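Local coordinates for NADPH Quinone Oxidoreductase (Streptococcus mutans, PDB 4F8Y), which probably catalyses the reduction of quinones such as menadione by NADPH, using bound flavin-adenine dinucleotide as its redox cofactor, at residues Val6-Asn11 against Asp37-His42; Phe79-Trp84 against Ile124-Asn129. All blocks are in the same frame, centred on the assembly; numbering follows the deposited sequence.

In the fold
Both contacts belong to one parallel sheet, in which strands 2-7 and 76-82 run side by side. Contact 1 joins the end of strand 2-7 to the chain leaving strand 32-37, at one edge of the sheet within this chain, and contact 2 pairs strand 76-82 with strand 120-127. Their centres lie about 13 Å apart, and probable hydrogen bonds connect them: T8 N to I80 O and V6 O to I80 N, each 3.0 Å. H9 CD2 also packs on P82 CG at 3.2 Å. The two contacts share the FAD: contact 1 meets its pyrophosphate through H9, whereas contact 2 reaches the ribityl chain, flavin and menadione. The nearest atoms of the H9 side chain and the menadione are about 11 Å apart.

Contact 1: Val6-Asn11 against Asp37-His42; sequences VYTHPN and DLYAEH. With FAD (flavin-adenine dinucleotide), chain E.
P10 lies over one face of the Y39 phenol ring in a CH-pi contact, its CB 3.9 Å from the ring centroid and 24° off the normal, with the two side chains alongside each other and pointing the same way. They meet where strands 2-7 and 32-37 of the flavodoxin-like fold end in loops, just past the parallel bridge between Y7 and D37. T8 CG2 approaches the same phenol at its edge, 4.0 Å from Y39 CE2. The Y39 hydroxyl is hydrogen-bonded to the carbonyl of L47 of the second subunit, so the ring carries the contact into the dimer interface.

On the sheet face shared by Y7 and D37, the carboxylate stands at the edge of the Y7 ring, D37 OD2 3.6 Å from Y7 CE2, with the two planes 88° apart. Both side chains are set anti to their backbone nitrogens (chi1 161° for Y7), which makes them run side by side. D37 OD1 also accepts from A40 N, which comes from above the carboxylate plane and closes an Asx motif.

A water joins the two segments with four hydrogen bonds: it donates to Y7 O and D37 OD1, both at 2.6 Å, and accepts from H9 N and Y39 N. Y7 O is therefore gripped twice, since L38 N also reaches it at 3.2 Å. The L38 side chain lies obliquely across V6, its CD1 3.8 Å from V6 CG1, and CD1 also touches T8 OG1.

CB of H9 points away from segment 37-42, and the imidazole meets the cofactor. N11 N donates to H9 ND1 in the plane of the imidazole, an interaction that fixes the ring's rotation while H9 NE2 donates to FAD O2P at 2.6 Å.

Contact 2: Phe79-Trp84 against Ile124-Asn129; sequences FIFPIW and IITTHN. With FAD (flavin-adenine dinucleotide), chain E; VK3 (menadione), chain H.
T127 OG1 is held between the cofactor and the protein: it shares a 2.8 Å hydrogen bond with FAD O4' of the ribityl chain and makes another with the side-chain amide of N16, from helix 15-26. A chi1 of 58° places this hydroxyl between the backbone N and the carbonyl carbon of its own residue, beside P82, whose CB lies 3.5 Å from FAD O4'. I83 O, one residue on from P82, accepts from FAD O2', so the ribityl chain is bound from both segments.

Strand segments 79-82 and 124-127 run parallel, their axes 13° apart, joined by backbone hydrogen bonds from I125 N to F79 O, F81 N to I125 O and I83 N to T127 O. The bond from T127 N to F81 O is weak, at 3.3 Å. This pair forms part of the flavodoxin-like fold, in which the flavin sits at the C-terminal ends of the parallel strands.

On the face carrying F79, F81, I124 and T126, the F81 ring runs beside T126, CE1 3.5 Å from T126 CG2, while the F81 side chain passes obliquely over I124, CE2 meeting its CG2. L145 of helix 143-150 packs against both F81 and I124. I83 CD1 also reaches T126 CG2, and the I83 side chain lies alongside H128, pointing the same way. H128 ND1 accepts from T130 N, and its ring meets Y141 edge-to-face.

Past the strand ends the two segments meet the isoalloxazine. W84 puts one ring face against the dimethylbenzene part of the flavin, CD1 3.4 Å from FAD C8. N129 N donates to FAD O2 at 2.7 Å, with an angle of 130°, and N129 ND2, which is hydrogen-bonded to E167 OE1, lies 3.0 Å from C7K of menadione.

Contact 1: Val6-Asn11 against Asp37-His42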
loop_
_atom_site.group_PDB
_atom_site.type_symbol
_atom_site.label_atom_id
_atom_site.label_comp_id
_atom_site.label_asym_id
_atom_site.label_seq_id
_atom_site.Cartn_x
_atom_site.Cartn_y
_atom_site.Cartn_z
ATOM N N VAL A 6 -15.049 -0.130 5.588
ATOM C CA VAL A 6 -13.692 -0.283 6.109
ATOM C C VAL A 6 -13.048 1.104 6.204
ATOM O O VAL A 6 -12.822 1.761 5.190
ATOM C CB VAL A 6 -12.835 -1.233 5.246
ATOM C CG1 VAL A 6 -11.491 -1.479 5.904
ATOM C CG2 VAL A 6 -13.563 -2.546 5.035
ATOM N N TYR A 7 -12.771 1.539 7.432
ATOM C CA TYR A 7 -12.327 2.906 7.705
ATOM C C TYR A 7 -10.879 2.945 8.227
ATOM O O TYR A 7 -10.489 2.168 9.109
ATOM C CB TYR A 7 -13.304 3.580 8.684
ATOM C CG TYR A 7 -12.764 4.797 9.410
ATOM C CD1 TYR A 7 -12.815 6.059 8.829
ATOM C CD2 TYR A 7 -12.219 4.685 10.688
ATOM C CE1 TYR A 7 -12.327 7.178 9.499
ATOM C CE2 TYR A 7 -11.726 5.791 11.359
ATOM C CZ TYR A 7 -11.787 7.034 10.761
ATOM O OH TYR A 7 -11.294 8.135 11.427
ATOM N N THR A 8 -10.093 3.859 7.671
ATOM C CA THR A 8 -8.662 3.888 7.911
ATOM C C THR A 8 -8.186 5.304 8.212
ATOM O O THR A 8 -7.994 6.108 7.302
ATOM C CB THR A 8 -7.883 3.342 6.683
ATOM O OG1 THR A 8 -8.339 2.019 6.367
ATOM C CG2 THR A 8 -6.376 3.302 6.956
ATOM N N HIS A 9 -8.008 5.606 9.491
ATOM C CA HIS A 9 -7.339 6.830 9.892
ATOM C C HIS A 9 -6.967 6.767 11.357
ATOM O O HIS A 9 -7.765 6.338 12.178
ATOM C CB HIS A 9 -8.201 8.059 9.618
ATOM C CG HIS A 9 -7.401 9.311 9.437
ATOM N ND1 HIS A 9 -6.748 9.933 10.481
ATOM C CD2 HIS A 9 -7.115 10.035 8.330
ATOM C CE1 HIS A 9 -6.107 10.994 10.025
ATOM N NE2 HIS A 9 -6.316 11.080 8.724
ATOM N N PRO A 10 -5.740 7.183 11.696
ATOM C CA PRO A 10 -5.294 7.058 13.086
ATOM C C PRO A 10 -5.933 8.095 14.014
ATOM O O PRO A 10 -5.882 7.916 15.233
ATOM C CB PRO A 10 -3.780 7.289 12.979
ATOM C CG PRO A 10 -3.623 8.114 11.750
ATOM C CD PRO A 10 -4.623 7.531 10.799
ATOM N N ASN A 11 -6.527 9.142 13.439
ATOM C CA ASN A 11 -7.056 10.280 14.198
ATOM C C ASN A 11 -8.583 10.309 14.277
ATOM O O ASN A 11 -9.259 10.585 13.280
ATOM C CB ASN A 11 -6.550 11.586 13.584
ATOM C CG ASN A 11 -6.820 12.794 14.462
ATOM O OD1 ASN A 11 -7.188 12.664 15.632
ATOM N ND2 ASN A 11 -6.623 13.978 13.903
ATOM N N ASP A 37 -13.175 -0.322 11.920
ATOM C CA ASP A 37 -12.147 0.669 12.177
ATOM C C ASP A 37 -10.828 -0.086 12.375
ATOM O O ASP A 37 -10.552 -0.617 13.463
ATOM C CB ASP A 37 -12.535 1.484 13.416
ATOM C CG ASP A 37 -11.655 2.702 13.632
ATOM O OD1 ASP A 37 -10.471 2.686 13.252
ATOM O OD2 ASP A 37 -12.148 3.681 14.217
ATOM N N LEU A 38 -10.029 -0.170 11.314
ATOM C CA LEU A 38 -8.787 -0.938 11.370
ATOM C C LEU A 38 -7.864 -0.446 12.498
ATOM O O LEU A 38 -7.213 -1.248 13.177
ATOM C CB LEU A 38 -8.068 -0.911 10.013
ATOM C CG LEU A 38 -8.818 -1.518 8.829
ATOM C CD1 LEU A 38 -8.020 -1.341 7.551
ATOM C CD2 LEU A 38 -9.136 -2.976 9.084
ATOM N N TYR A 39 -7.820 0.869 12.706
ATOM C CA TYR A 39 -6.971 1.452 13.747
ATOM C C TYR A 39 -7.485 1.158 15.156
ATOM O O TYR A 39 -6.709 0.852 16.062
ATOM C CB TYR A 39 -6.803 2.962 13.529
ATOM C CG TYR A 39 -5.607 3.317 12.668
ATOM C CD1 TYR A 39 -4.358 3.511 13.241
ATOM C CD2 TYR A 39 -5.723 3.447 11.287
ATOM C CE1 TYR A 39 -3.256 3.826 12.468
ATOM C CE2 TYR A 39 -4.631 3.766 10.506
ATOM C CZ TYR A 39 -3.394 3.953 11.103
ATOM O OH TYR A 39 -2.284 4.271 10.345
ATOM N N ALA A 40 -8.796 1.259 15.333
ATOM C CA ALA A 40 -9.447 0.907 16.593
ATOM C C ALA A 40 -9.355 -0.588 16.879
ATOM O O ALA A 40 -9.382 -0.996 18.039
ATOM C CB ALA A 40 -10.905 1.356 16.580
ATOM N N GLU A 41 -9.246 -1.394 15.821
ATOM C CA GLU A 41 -9.119 -2.849 15.940
ATOM C C GLU A 41 -7.689 -3.275 16.251
ATOM O O GLU A 41 -7.440 -4.446 16.549
ATOM C CB GLU A 41 -9.584 -3.536 14.651
ATOM C CG GLU A 41 -11.080 -3.410 14.398
ATOM C CD GLU A 41 -11.860 -4.612 14.886
ATOM O OE1 GLU A 41 -11.695 -5.688 14.289
ATOM O OE2 GLU A 41 -12.643 -4.485 15.851
ATOM N N HIS A 42 -6.763 -2.319 16.193
ATOM C CA HIS A 42 -5.331 -2.595 16.315
ATOM C C HIS A 42 -4.925 -3.652 15.287
ATOM O O HIS A 42 -4.121 -4.551 15.578
ATOM C CB HIS A 42 -4.956 -3.078 17.722
ATOM C CG HIS A 42 -5.800 -2.499 18.818
ATOM N ND1 HIS A 42 -5.762 -1.164 19.165
ATOM C CD2 HIS A 42 -6.687 -3.084 19.661
ATOM C CE1 HIS A 42 -6.602 -0.950 20.164
ATOM N NE2 HIS A 42 -7.172 -2.097 20.486
HETATM P PA FAD E . -6.999 16.283 8.677
HETATM O O1A FAD E . -5.447 16.767 8.932
HETATM O O2A FAD E . -7.464 15.487 9.809
HETATM O O5B FAD E . -7.961 17.583 8.458
HETATM C C5B FAD E . -7.793 18.351 7.297
HETATM C C4B FAD E . -8.569 19.657 7.322
HETATM O O4B FAD E . -10.028 19.545 7.421
HETATM C C3B FAD E . -8.228 20.635 8.518
HETATM O O3B FAD E . -7.882 21.962 8.242
HETATM C C2B FAD E . -9.347 20.356 9.503
HETATM O O2B FAD E . -9.462 21.201 10.616
HETATM C C1B FAD E . -10.471 20.237 8.552
HETATM N N9A FAD E . -11.697 19.651 9.088
HETATM C C8A FAD E . -11.814 18.693 10.013
HETATM N N7A FAD E . -13.162 18.435 10.193
HETATM C C5A FAD E . -13.867 19.260 9.348
HETATM C C6A FAD E . -15.212 19.421 9.120
HETATM N N6A FAD E . -16.175 18.617 9.857
HETATM N N1A FAD E . -15.639 20.320 8.225
HETATM C C2A FAD E . -14.749 21.079 7.538
HETATM N N3A FAD E . -13.417 20.916 7.767
HETATM C C4A FAD E . -12.986 20.010 8.667
HETATM N N1 FAD E . -1.584 13.753 -0.296
HETATM C C2 FAD E . -1.127 14.003 -1.741
HETATM O O2 FAD E . -2.093 14.512 -2.601
HETATM N N3 FAD E . -0.370 12.771 -2.305
HETATM C C4 FAD E . 0.651 11.945 -1.411
HETATM O O4 FAD E . 0.899 10.667 -1.893
HETATM C C4X FAD E . 0.301 11.949 0.094
HETATM N N5 FAD E . 1.096 11.209 1.069
HETATM C C5X FAD E . 0.920 11.397 2.496
HETATM C C6 FAD E . 1.674 10.565 3.359
HETATM C C7 FAD E . 1.534 10.699 4.711
HETATM C C7M FAD E . 2.332 9.796 5.647
HETATM C C8 FAD E . 0.683 11.623 5.213
HETATM C C8M FAD E . 0.519 11.774 6.722
HETATM C C9 FAD E . -0.043 12.427 4.374
HETATM C C9A FAD E . 0.098 12.296 2.975
HETATM N N10 FAD E . -0.689 13.151 2.116
HETATM C C10 FAD E . -0.623 13.058 0.652
HETATM C "C1'" FAD E . -1.711 14.004 2.684
HETATM C "C2'" FAD E . -3.058 13.353 2.997
HETATM O "O2'" FAD E . -3.683 12.682 1.930
HETATM C "C3'" FAD E . -3.973 14.288 3.761
HETATM O "O3'" FAD E . -3.405 14.776 4.941
HETATM C "C4'" FAD E . -5.320 13.635 3.998
HETATM O "O4'" FAD E . -5.858 13.004 2.880
HETATM C "C5'" FAD E . -6.328 14.557 4.645
HETATM O "O5'" FAD E . -7.316 13.858 5.324
HETATM P P FAD E . -7.184 13.874 6.958
HETATM O O1P FAD E . -8.508 13.133 7.595
HETATM O O2P FAD E . -5.944 13.216 7.363
HETATM O O3P FAD E . -7.078 15.497 7.234
HETATM O O HOH W 1 -9.069 3.051 11.147
#

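Contact 2: Phe79-Trp84 against Ile124-Asn129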
loop_
_atom_site.group_PDB
_atom_site.type_symbol
_atom_site.label_atom_id
_atom_site.label_comp_id
_atom_site.label_asym_id
_atom_site.label_seq_id
_atom_site.Cartn_x
_atom_site.Cartn_y
_atom_site.Cartn_z
ATOM N N PHE A 79 -14.879 1.875 1.240
ATOM C CA PHE A 79 -13.528 2.118 1.746
ATOM C C PHE A 79 -13.279 3.617 1.950
ATOM O O PHE A 79 -13.409 4.405 1.014
ATOM C CB PHE A 79 -12.474 1.538 0.802
ATOM C CG PHE A 79 -12.487 0.031 0.717
ATOM C CD1 PHE A 79 -11.715 -0.737 1.578
ATOM C CD2 PHE A 79 -13.265 -0.616 -0.226
ATOM C CE1 PHE A 79 -11.722 -2.128 1.493
ATOM C CE2 PHE A 79 -13.277 -2.008 -0.312
ATOM C CZ PHE A 79 -12.504 -2.757 0.548
ATOM N N ILE A 80 -12.929 4.001 3.178
ATOM C CA ILE A 80 -12.612 5.397 3.496
ATOM C C ILE A 80 -11.168 5.539 3.985
ATOM O O ILE A 80 -10.809 4.993 5.028
ATOM C CB ILE A 80 -13.561 5.963 4.588
ATOM C CG1 ILE A 80 -15.020 5.906 4.124
ATOM C CG2 ILE A 80 -13.155 7.399 4.971
ATOM C CD1 ILE A 80 -16.014 6.214 5.220
ATOM N N PHE A 81 -10.344 6.283 3.249
ATOM C CA PHE A 81 -8.943 6.465 3.645
ATOM C C PHE A 81 -8.257 7.698 3.045
ATOM O O PHE A 81 -8.634 8.149 1.957
ATOM C CB PHE A 81 -8.117 5.192 3.345
ATOM C CG PHE A 81 -8.097 4.792 1.889
ATOM C CD1 PHE A 81 -7.126 5.282 1.032
ATOM C CD2 PHE A 81 -9.035 3.904 1.385
ATOM C CE1 PHE A 81 -7.107 4.905 -0.308
ATOM C CE2 PHE A 81 -9.015 3.521 0.052
ATOM C CZ PHE A 81 -8.052 4.024 -0.796
ATOM N N PRO A 82 -7.244 8.244 3.759
ATOM C CA PRO A 82 -6.372 9.272 3.172
ATOM C C PRO A 82 -5.377 8.622 2.223
ATOM O O PRO A 82 -4.950 7.491 2.466
ATOM C CB PRO A 82 -5.593 9.835 4.372
ATOM C CG PRO A 82 -5.914 8.975 5.545
ATOM C CD PRO A 82 -6.798 7.840 5.105
ATOM N N ILE A 83 -5.013 9.325 1.160
ATOM C CA ILE A 83 -3.909 8.897 0.321
ATOM C C ILE A 83 -2.594 9.135 1.068
ATOM O O ILE A 83 -2.288 10.273 1.435
ATOM C CB ILE A 83 -3.888 9.664 -1.015
ATOM C CG1 ILE A 83 -5.070 9.240 -1.885
ATOM C CG2 ILE A 83 -2.584 9.413 -1.761
ATOM C CD1 ILE A 83 -5.178 7.739 -2.073
ATOM N N TRP A 84 -1.840 8.065 1.324
ATOM C CA TRP A 84 -0.471 8.193 1.839
ATOM C C TRP A 84 0.514 7.623 0.816
ATOM O O TRP A 84 0.439 6.444 0.445
ATOM C CB TRP A 84 -0.282 7.481 3.191
ATOM C CG TRP A 84 -1.031 8.078 4.357
ATOM C CD1 TRP A 84 -1.679 9.282 4.401
ATOM C CD2 TRP A 84 -1.175 7.498 5.658
ATOM N NE1 TRP A 84 -2.232 9.477 5.647
ATOM C CE2 TRP A 84 -1.933 8.399 6.436
ATOM C CE3 TRP A 84 -0.739 6.301 6.239
ATOM C CZ2 TRP A 84 -2.270 8.136 7.764
ATOM C CZ3 TRP A 84 -1.067 6.044 7.559
ATOM C CH2 TRP A 84 -1.828 6.956 8.306
ATOM N N ILE A 124 -15.168 3.642 -2.972
ATOM C CA ILE A 124 -13.915 4.061 -2.374
ATOM C C ILE A 124 -13.959 5.573 -2.204
ATOM O O ILE A 124 -14.182 6.309 -3.170
ATOM C CB ILE A 124 -12.708 3.668 -3.242
ATOM C CG1 ILE A 124 -12.611 2.147 -3.367
ATOM C CG2 ILE A 124 -11.435 4.264 -2.666
ATOM C CD1 ILE A 124 -11.788 1.682 -4.539
ATOM N N ILE A 125 -13.784 6.032 -0.967
ATOM C CA ILE A 125 -13.721 7.464 -0.690
ATOM C C ILE A 125 -12.311 7.874 -0.259
ATOM O O ILE A 125 -11.825 7.459 0.792
ATOM C CB ILE A 125 -14.767 7.920 0.358
ATOM C CG1 ILE A 125 -16.152 7.373 0.011
ATOM C CG2 ILE A 125 -14.822 9.442 0.411
ATOM C CD1 ILE A 125 -17.137 7.453 1.153
ATOM N N THR A 126 -11.672 8.687 -1.092
ATOM C CA THR A 126 -10.298 9.105 -0.861
ATOM C C THR A 126 -10.198 10.598 -0.550
ATOM O O THR A 126 -11.019 11.401 -0.998
ATOM C CB THR A 126 -9.383 8.797 -2.083
ATOM O OG1 THR A 126 -10.144 8.900 -3.290
ATOM C CG2 THR A 126 -8.809 7.406 -2.003
ATOM N N THR A 127 -9.181 10.949 0.229
ATOM C CA THR A 127 -8.798 12.335 0.451
ATOM C C THR A 127 -7.310 12.502 0.087
ATOM O O THR A 127 -6.511 11.594 0.289
ATOM C CB THR A 127 -9.084 12.771 1.916
ATOM O OG1 THR A 127 -8.390 11.915 2.837
ATOM C CG2 THR A 127 -10.569 12.694 2.205
ATOM N N HIS A 128 -6.945 13.649 -0.476
ATOM C CA HIS A 128 -5.536 13.964 -0.739
ATOM C C HIS A 128 -5.347 15.439 -1.130
ATOM O O HIS A 128 -6.322 16.173 -1.275
ATOM C CB HIS A 128 -4.941 13.028 -1.797
ATOM C CG HIS A 128 -5.640 13.085 -3.121
ATOM N ND1 HIS A 128 -5.394 14.074 -4.052
ATOM C CD2 HIS A 128 -6.572 12.273 -3.672
ATOM C CE1 HIS A 128 -6.151 13.870 -5.115
ATOM N NE2 HIS A 128 -6.873 12.783 -4.913
ATOM N N ASN A 129 -4.094 15.860 -1.296
ATOM C CA ASN A 129 -3.758 17.262 -1.576
ATOM C C ASN A 129 -3.402 17.582 -3.030
ATOM O O ASN A 129 -2.981 18.703 -3.331
ATOM C CB ASN A 129 -2.591 17.697 -0.696
ATOM C CG ASN A 129 -3.007 17.974 0.706
ATOM O OD1 ASN A 129 -4.098 18.493 0.944
ATOM N ND2 ASN A 129 -2.144 17.643 1.655
HETATM P PA FAD E . -6.999 16.283 8.677
HETATM O O1A FAD E . -5.447 16.767 8.932
HETATM O O2A FAD E . -7.464 15.487 9.809
HETATM O O5B FAD E . -7.961 17.583 8.458
HETATM C C5B FAD E . -7.793 18.351 7.297
HETATM C C4B FAD E . -8.569 19.657 7.322
HETATM O O4B FAD E . -10.028 19.545 7.421
HETATM C C3B FAD E . -8.228 20.635 8.518
HETATM O O3B FAD E . -7.882 21.962 8.242
HETATM C C2B FAD E . -9.347 20.356 9.503
HETATM O O2B FAD E . -9.462 21.201 10.616
HETATM C C1B FAD E . -10.471 20.237 8.552
HETATM N N9A FAD E . -11.697 19.651 9.088
HETATM C C8A FAD E . -11.814 18.693 10.013
HETATM N N7A FAD E . -13.162 18.435 10.193
HETATM C C5A FAD E . -13.867 19.260 9.348
HETATM C C6A FAD E . -15.212 19.421 9.120
HETATM N N6A FAD E . -16.175 18.617 9.857
HETATM N N1A FAD E . -15.639 20.320 8.225
HETATM C C2A FAD E . -14.749 21.079 7.538
HETATM N N3A FAD E . -13.417 20.916 7.767
HETATM C C4A FAD E . -12.986 20.010 8.667
HETATM N N1 FAD E . -1.584 13.753 -0.296
HETATM C C2 FAD E . -1.127 14.003 -1.741
HETATM O O2 FAD E . -2.093 14.512 -2.601
HETATM N N3 FAD E . -0.370 12.771 -2.305
HETATM C C4 FAD E . 0.651 11.945 -1.411
HETATM O O4 FAD E . 0.899 10.667 -1.893
HETATM C C4X FAD E . 0.301 11.949 0.094
HETATM N N5 FAD E . 1.096 11.209 1.069
HETATM C C5X FAD E . 0.920 11.397 2.496
HETATM C C6 FAD E . 1.674 10.565 3.359
HETATM C C7 FAD E . 1.534 10.699 4.711
HETATM C C7M FAD E . 2.332 9.796 5.647
HETATM C C8 FAD E . 0.683 11.623 5.213
HETATM C C8M FAD E . 0.519 11.774 6.722
HETATM C C9 FAD E . -0.043 12.427 4.374
HETATM C C9A FAD E . 0.098 12.296 2.975
HETATM N N10 FAD E . -0.689 13.151 2.116
HETATM C C10 FAD E . -0.623 13.058 0.652
HETATM C "C1'" FAD E . -1.711 14.004 2.684
HETATM C "C2'" FAD E . -3.058 13.353 2.997
HETATM O "O2'" FAD E . -3.683 12.682 1.930
HETATM C "C3'" FAD E . -3.973 14.288 3.761
HETATM O "O3'" FAD E . -3.405 14.776 4.941
HETATM C "C4'" FAD E . -5.320 13.635 3.998
HETATM O "O4'" FAD E . -5.858 13.004 2.880
HETATM C "C5'" FAD E . -6.328 14.557 4.645
HETATM O "O5'" FAD E . -7.316 13.858 5.324
HETATM P P FAD E . -7.184 13.874 6.958
HETATM O O1P FAD E . -8.508 13.133 7.595
HETATM O O2P FAD E . -5.944 13.216 7.363
HETATM O O3P FAD E . -7.078 15.497 7.234
HETATM C C1K VK3 H . 3.469 13.684 0.609
HETATM O O1K VK3 H . 4.021 13.106 1.760
HETATM C C2K VK3 H . 3.906 13.210 -0.736
HETATM C C3K VK3 H . 3.376 13.786 -1.877
HETATM C C4K VK3 H . 2.415 14.826 -1.763
HETATM O O4K VK3 H . 1.901 15.407 -2.939
HETATM C C5K VK3 H . 1.992 15.279 -0.462
HETATM C C6K VK3 H . 1.033 16.317 -0.322
HETATM C C7K VK3 H . 0.638 16.738 0.923
HETATM C C8K VK3 H . 1.211 16.113 2.146
HETATM C C9K VK3 H . 2.136 15.117 2.009
HETATM C C10 VK3 H . 2.545 14.676 0.726
HETATM C C11 VK3 H . 3.831 13.323 -3.262
#